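Local coordinates for protein alkaline phosphatase (PDB 7KWD) that probably hydrolyses phosphate monoesters as a homodimeric alkaline phosphatase, using two zinc ions and one magnesium ion in each active site, at residues T143-A147 / R159-I165; L138-V144 / V176-G181. The contacts are given in a common frame with arbitrary orientation. Residue numbers count along the deposited sequence, not the author numbering.

Interaction 1 of 2, residues T143-A147 / R159-I165; sequences TVTHA and RNAEERI
Two threonine hydroxyls converge on one carboxylate oxygen: Thr143 OG1 and Thr145 OG1 donate to Glu162 OE2 at 2.8 and 2.6 Å, both threonines in the p rotamer. This buried Glu162, on the first turn of helix 162-172, ties that helix to a type I beta turn, Thr143 to His146, beside the active site of the alkaline phosphatase fold. The turn is closed by His146 N to Thr143 O, 3.0 Å; His146 sits at the N-cap position of helix 147-153, and Ala161, centre of an inverse gamma turn, at that of helix 162-172. Glu162 reaches across with chi1 m and chi2 t. Its other oxygen, OE1, accepts from water 1 at 2.6 Å, and the same water makes a weak 3.4 Å bond to Thr143 OG1. Water 2 bridges the backbones, donating to Thr145 O (2.9 Å) and Arg159 O (2.6 Å). The closest CA pairs are Thr145 with Glu162 (5.7 Å) and Ala147 with Arg159 (5.9 Å). The Arg159 guanidinium (chi1 p, chi2 t, chi3 m) forms a salt bridge with Glu94, donates to a bound tartrate, probably from the crystallisation liquor, and lies beside Ser95, the predicted phosphoserine nucleophile. His146, a predicted magnesium ligand, has its nearest side-chain atom about 4 Å from the bound magnesium and its ring edge-to-face with His230. Van der Waals contacts close the interface: Thr145 CB meets Ile165 CG2 at 3.8 Å, Ala147 CB sits over one guanidinium face, 3.5 Å from Arg159 NH1, and His146 CE1 lies at its edge, 3.3 Å from Arg159 NH1.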
loop_
_atom_site.group_PDB
_atom_site.type_symbol
_atom_site.label_atom_id
_atom_site.label_comp_id
_atom_site.label_asym_id
_atom_site.label_seq_id
_atom_site.Cartn_x
_atom_site.Cartn_y
_atom_site.Cartn_z
ATOM N N THR A 143 -17.055 -12.745 14.825
ATOM C CA THR A 143 -17.449 -13.929 15.576
ATOM C C THR A 143 -16.215 -14.479 16.275
ATOM O O THR A 143 -15.112 -14.480 15.721
ATOM C CB THR A 143 -18.061 -15.000 14.671
ATOM O OG1 THR A 143 -17.165 -15.271 13.605
ATOM C CG2 THR A 143 -19.407 -14.526 14.103
ATOM N N VAL A 144 -16.396 -14.899 17.527
ATOM C CA VAL A 144 -15.247 -15.270 18.330
ATOM C C VAL A 144 -14.571 -16.515 17.780
ATOM O O VAL A 144 -13.377 -16.741 18.038
ATOM C CB VAL A 144 -15.715 -15.426 19.787
ATOM C CG1 VAL A 144 -16.555 -16.727 19.953
ATOM C CG2 VAL A 144 -14.515 -15.416 20.692
ATOM N N THR A 145 -15.308 -17.308 17.001
ATOM C CA THR A 145 -14.867 -18.537 16.360
ATOM C C THR A 145 -14.302 -18.286 14.950
ATOM O O THR A 145 -14.013 -19.235 14.210
ATOM C CB THR A 145 -16.079 -19.492 16.276
ATOM O OG1 THR A 145 -17.163 -18.743 15.699
ATOM C CG2 THR A 145 -16.545 -19.993 17.632
ATOM N N HIS A 146 -14.148 -17.035 14.556
ATOM C CA HIS A 146 -13.684 -16.725 13.212
ATOM C C HIS A 146 -12.214 -17.114 13.037
ATOM O O HIS A 146 -11.528 -17.537 13.969
ATOM C CB HIS A 146 -13.920 -15.246 12.930
ATOM C CG HIS A 146 -14.206 -14.931 11.498
ATOM N ND1 HIS A 146 -13.416 -14.069 10.765
ATOM C CD2 HIS A 146 -15.216 -15.320 10.674
ATOM C CE1 HIS A 146 -13.913 -13.958 9.543
ATOM N NE2 HIS A 146 -15.006 -14.702 9.462
ATOM N N ALA A 147 -11.752 -17.001 11.789
ATOM C CA ALA A 147 -10.501 -17.645 11.396
ATOM C C ALA A 147 -9.312 -17.118 12.178
ATOM O O ALA A 147 -8.440 -17.891 12.584
ATOM C CB ALA A 147 -10.248 -17.435 9.913
ATOM N N ARG A 159 -12.697 -23.605 7.940
ATOM C CA ARG A 159 -12.783 -22.417 8.774
ATOM C C ARG A 159 -14.233 -22.058 9.067
ATOM O O ARG A 159 -14.533 -21.478 10.106
ATOM C CB ARG A 159 -12.072 -21.221 8.117
ATOM C CG ARG A 159 -12.551 -20.838 6.721
ATOM C CD ARG A 159 -11.977 -19.511 6.232
ATOM N NE ARG A 159 -12.402 -18.344 7.019
ATOM C CZ ARG A 159 -11.997 -17.095 6.775
ATOM N NH1 ARG A 159 -12.457 -16.074 7.502
ATOM N NH2 ARG A 159 -11.138 -16.862 5.783
ATOM N N ASN A 160 -15.147 -22.425 8.169
ATOM C CA ASN A 160 -16.539 -22.005 8.296
ATOM C C ASN A 160 -17.362 -22.894 9.221
ATOM O O ASN A 160 -18.512 -22.547 9.531
ATOM C CB ASN A 160 -17.146 -21.942 6.890
ATOM C CG ASN A 160 -16.577 -20.798 6.071
ATOM O OD1 ASN A 160 -16.379 -19.692 6.575
ATOM N ND2 ASN A 160 -16.279 -21.073 4.817
ATOM N N ALA A 161 -16.799 -23.991 9.713
ATOM C CA ALA A 161 -17.519 -24.879 10.619
ATOM C C ALA A 161 -17.496 -24.315 12.038
ATOM O O ALA A 161 -16.990 -24.911 12.986
ATOM C CB ALA A 161 -16.913 -26.273 10.548
ATOM N N GLU A 162 -18.043 -23.108 12.172
ATOM C CA GLU A 162 -17.880 -22.399 13.441
ATOM C C GLU A 162 -18.723 -22.990 14.546
ATOM O O GLU A 162 -18.382 -22.815 15.728
ATOM C CB GLU A 162 -18.221 -20.922 13.255
ATOM C CG GLU A 162 -17.201 -20.230 12.328
ATOM C CD GLU A 162 -17.442 -18.727 12.196
ATOM O OE1 GLU A 162 -17.883 -18.303 11.098
ATOM O OE2 GLU A 162 -17.208 -18.003 13.200
ATOM N N GLU A 163 -19.807 -23.699 14.211
ATOM C CA GLU A 163 -20.561 -24.401 15.244
ATOM C C GLU A 163 -19.681 -25.450 15.908
ATOM O O GLU A 163 -19.643 -25.573 17.141
ATOM C CB GLU A 163 -21.826 -25.015 14.628
ATOM C CG GLU A 163 -22.924 -25.242 15.645
ATOM C CD GLU A 163 -24.263 -25.687 15.059
ATOM O OE1 GLU A 163 -24.703 -26.807 15.446
ATOM O OE2 GLU A 163 -24.853 -24.920 14.256
ATOM N N ARG A 164 -18.910 -26.171 15.108
ATOM C CA ARG A 164 -17.970 -27.145 15.653
ATOM C C ARG A 164 -16.804 -26.458 16.363
ATOM O O ARG A 164 -16.370 -26.908 17.433
ATOM C CB ARG A 164 -17.471 -28.033 14.505
ATOM C CG ARG A 164 -16.306 -28.985 14.836
ATOM C CD ARG A 164 -16.605 -29.922 16.022
ATOM N NE ARG A 164 -15.407 -30.681 16.364
ATOM C CZ ARG A 164 -15.020 -31.012 17.599
ATOM N NH1 ARG A 164 -15.747 -30.669 18.657
ATOM N NH2 ARG A 164 -13.882 -31.687 17.760
ATOM N N ILE A 165 -16.282 -25.370 15.777
ATOM C CA ILE A 165 -15.175 -24.635 16.387
ATOM C C ILE A 165 -15.543 -24.174 17.804
ATOM O O ILE A 165 -14.730 -24.247 18.722
ATOM C CB ILE A 165 -14.783 -23.459 15.466
ATOM C CG1 ILE A 165 -14.129 -23.989 14.173
ATOM C CG2 ILE A 165 -13.786 -22.515 16.154
ATOM C CD1 ILE A 165 -13.998 -22.922 13.079
HETATM O O HOH W 1 -19.061 -16.012 10.873
HETATM O O HOH W 2 -13.116 -19.705 11.473
#

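Interaction 2 of 2, residues L138-V144 / V176-G181; sequences LVTTTTV and VYLGGG
Parallel strand pairing joins 138-144 to 176-181 in the buried central sheet, and it carries on past a corner in each segment. Strands 138-140 and 176-178 run at 13° with axes 4.8 Å apart, Leu138 level with Tyr177 (CA-CA 5.0 Å) and Val139 with Leu178 (4.7 Å). Three bonds of 2.9 Å zip them: Leu138 N to Val176 O, Leu178 N to Leu138 O, and Thr140 N to Leu178 O. Leu138 and Tyr177, both chi1 m, share one face, Leu138 CD1 lying 3.8 Å from Tyr177 CE1 at the ring edge; Val139 and Leu178 share the other, Val139 CG2 lying 4.0 Å from Leu178 CD1, where Val139 packs on helix 247-259. With helices 147-153 and 162-172 between the strands, the unit is a beta-alpha-beta crossover of the alpha/beta core. The chain then turns at Thr141 and Thr142, and at Gly179. Thr140 OG1 accepts from Thr142 N at 2.9 Å, an ST turn, and also bonds Glu270, a magnesium ligand; the nearest Thr142 side-chain atom is about 4 Å from that ion. A beta bulge shifts the register by two, so Thr143 faces Gly180 (CA-CA 3.9 Å); Gly180 N donates to Thr142 O and Val144 N to Gly180 O, both 2.9 Å. Two glycines lack room for a side chain: a CB on Gly179 would clash with Thr142 O and Thr140 CG2, while at Gly181 (phi/psi 100/40) it would jam against the preceding carbonyl O. Val144, chi1 p, packs its CG2 4.1 Å from Tyr177 CB and 3.7 Å from Leu178 O.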
loop_
_atom_site.group_PDB
_atom_site.type_symbol
_atom_site.label_atom_id
_atom_site.label_comp_id
_atom_site.label_asym_id
_atom_site.label_seq_id
_atom_site.Cartn_x
_atom_site.Cartn_y
_atom_site.Cartn_z
ATOM N N LEU A 138 -8.651 -14.677 23.677
ATOM C CA LEU A 138 -8.996 -14.286 22.313
ATOM C C LEU A 138 -10.078 -13.205 22.367
ATOM O O LEU A 138 -11.162 -13.417 22.921
ATOM C CB LEU A 138 -9.480 -15.492 21.503
ATOM C CG LEU A 138 -8.507 -16.676 21.396
ATOM C CD1 LEU A 138 -9.155 -17.912 20.774
ATOM C CD2 LEU A 138 -7.294 -16.265 20.576
ATOM N N VAL A 139 -9.793 -12.055 21.790
ATOM C CA VAL A 139 -10.712 -10.928 21.825
ATOM C C VAL A 139 -10.840 -10.399 20.421
ATOM O O VAL A 139 -9.824 -10.055 19.792
ATOM C CB VAL A 139 -10.216 -9.813 22.773
ATOM C CG1 VAL A 139 -11.217 -8.649 22.753
ATOM C CG2 VAL A 139 -10.072 -10.341 24.178
ATOM N N THR A 140 -12.073 -10.305 19.923
ATOM C CA THR A 140 -12.216 -9.843 18.547
ATOM C C THR A 140 -13.563 -9.195 18.298
ATOM O O THR A 140 -14.502 -9.384 19.061
ATOM C CB THR A 140 -12.040 -11.013 17.571
ATOM O OG1 THR A 140 -12.293 -10.581 16.236
ATOM C CG2 THR A 140 -13.012 -12.132 17.922
ATOM N N THR A 141 -13.635 -8.416 17.220
ATOM C CA THR A 141 -14.893 -7.856 16.750
ATOM C C THR A 141 -15.578 -8.749 15.721
ATOM O O THR A 141 -16.718 -8.457 15.339
ATOM C CB THR A 141 -14.681 -6.462 16.135
ATOM O OG1 THR A 141 -13.698 -6.542 15.091
ATOM C CG2 THR A 141 -14.241 -5.456 17.186
ATOM N N THR A 142 -14.915 -9.810 15.250
ATOM C CA THR A 142 -15.615 -10.812 14.470
ATOM C C THR A 142 -16.331 -11.779 15.411
ATOM O O THR A 142 -16.209 -11.691 16.645
ATOM C CB THR A 142 -14.649 -11.584 13.563
ATOM O OG1 THR A 142 -13.755 -12.356 14.379
ATOM C CG2 THR A 142 -13.830 -10.638 12.665
ATOM N N THR A 143 -17.055 -12.745 14.825
ATOM C CA THR A 143 -17.449 -13.929 15.576
ATOM C C THR A 143 -16.215 -14.479 16.275
ATOM O O THR A 143 -15.112 -14.480 15.721
ATOM C CB THR A 143 -18.061 -15.000 14.671
ATOM O OG1 THR A 143 -17.165 -15.271 13.605
ATOM C CG2 THR A 143 -19.407 -14.526 14.103
ATOM N N VAL A 144 -16.396 -14.899 17.527
ATOM C CA VAL A 144 -15.247 -15.270 18.330
ATOM C C VAL A 144 -14.571 -16.515 17.780
ATOM O O VAL A 144 -13.377 -16.741 18.038
ATOM C CB VAL A 144 -15.715 -15.426 19.787
ATOM C CG1 VAL A 144 -16.555 -16.727 19.953
ATOM C CG2 VAL A 144 -14.515 -15.416 20.692
ATOM N N VAL A 176 -10.107 -16.640 28.400
ATOM C CA VAL A 176 -10.973 -15.555 27.954
ATOM C C VAL A 176 -11.303 -15.734 26.470
ATOM O O VAL A 176 -10.403 -15.832 25.635
ATOM C CB VAL A 176 -10.334 -14.156 28.146
ATOM C CG1 VAL A 176 -11.237 -13.062 27.544
ATOM C CG2 VAL A 176 -10.040 -13.875 29.606
ATOM N N TYR A 177 -12.589 -15.676 26.143
ATOM C CA TYR A 177 -13.096 -15.647 24.780
ATOM C C TYR A 177 -14.118 -14.520 24.697
ATOM O O TYR A 177 -15.150 -14.586 25.369
ATOM C CB TYR A 177 -13.811 -16.948 24.407
ATOM C CG TYR A 177 -13.021 -18.221 24.354
ATOM C CD1 TYR A 177 -12.163 -18.485 23.291
ATOM C CD2 TYR A 177 -13.203 -19.204 25.312
ATOM C CE1 TYR A 177 -11.479 -19.685 23.212
ATOM C CE2 TYR A 177 -12.509 -20.394 25.259
ATOM C CZ TYR A 177 -11.656 -20.637 24.200
ATOM O OH TYR A 177 -10.974 -21.822 24.131
ATOM N N LEU A 178 -13.873 -13.524 23.848
ATOM C CA LEU A 178 -14.771 -12.387 23.713
ATOM C C LEU A 178 -14.920 -12.025 22.253
ATOM O O LEU A 178 -13.922 -11.854 21.551
ATOM C CB LEU A 178 -14.259 -11.166 24.463
ATOM C CG LEU A 178 -14.110 -11.267 25.962
ATOM C CD1 LEU A 178 -13.358 -10.069 26.473
ATOM C CD2 LEU A 178 -15.475 -11.400 26.645
ATOM N N GLY A 179 -16.162 -11.886 21.809
ATOM C CA GLY A 179 -16.438 -11.496 20.434
ATOM C C GLY A 179 -17.910 -11.685 20.107
ATOM O O GLY A 179 -18.764 -11.656 21.002
ATOM N N GLY A 180 -18.180 -11.848 18.805
ATOM C CA GLY A 180 -19.511 -12.123 18.306
ATOM C C GLY A 180 -19.805 -13.614 18.196
ATOM O O GLY A 180 -19.047 -14.466 18.655
ATOM N N GLY A 181 -20.932 -13.922 17.546
ATOM C CA GLY A 181 -21.248 -15.288 17.164
ATOM C C GLY A 181 -22.221 -16.052 18.053
ATOM O O GLY A 181 -22.061 -17.255 18.264
#

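In the fold
The two contacts start from the same piece of chain: Thr143 and Val144, just after strand 135-140, belong to both, and the centres lie about 10 Å apart on one side of the chain's centre. In order come strand 135-140, the turn Thr143 to His146, whose first two residues both contacts share, helix 147-153, helix 162-172 and strand 176-178. Interaction 2 pairs the two strands in the central sheet, whereas interaction 1 fixes the turn leaving the first strand to the start of the helix leading to the second. Both contacts therefore lie beside the metal site: Thr142 lies near the magnesium from interaction 2, and His146 and Arg159 border the active site from interaction 1.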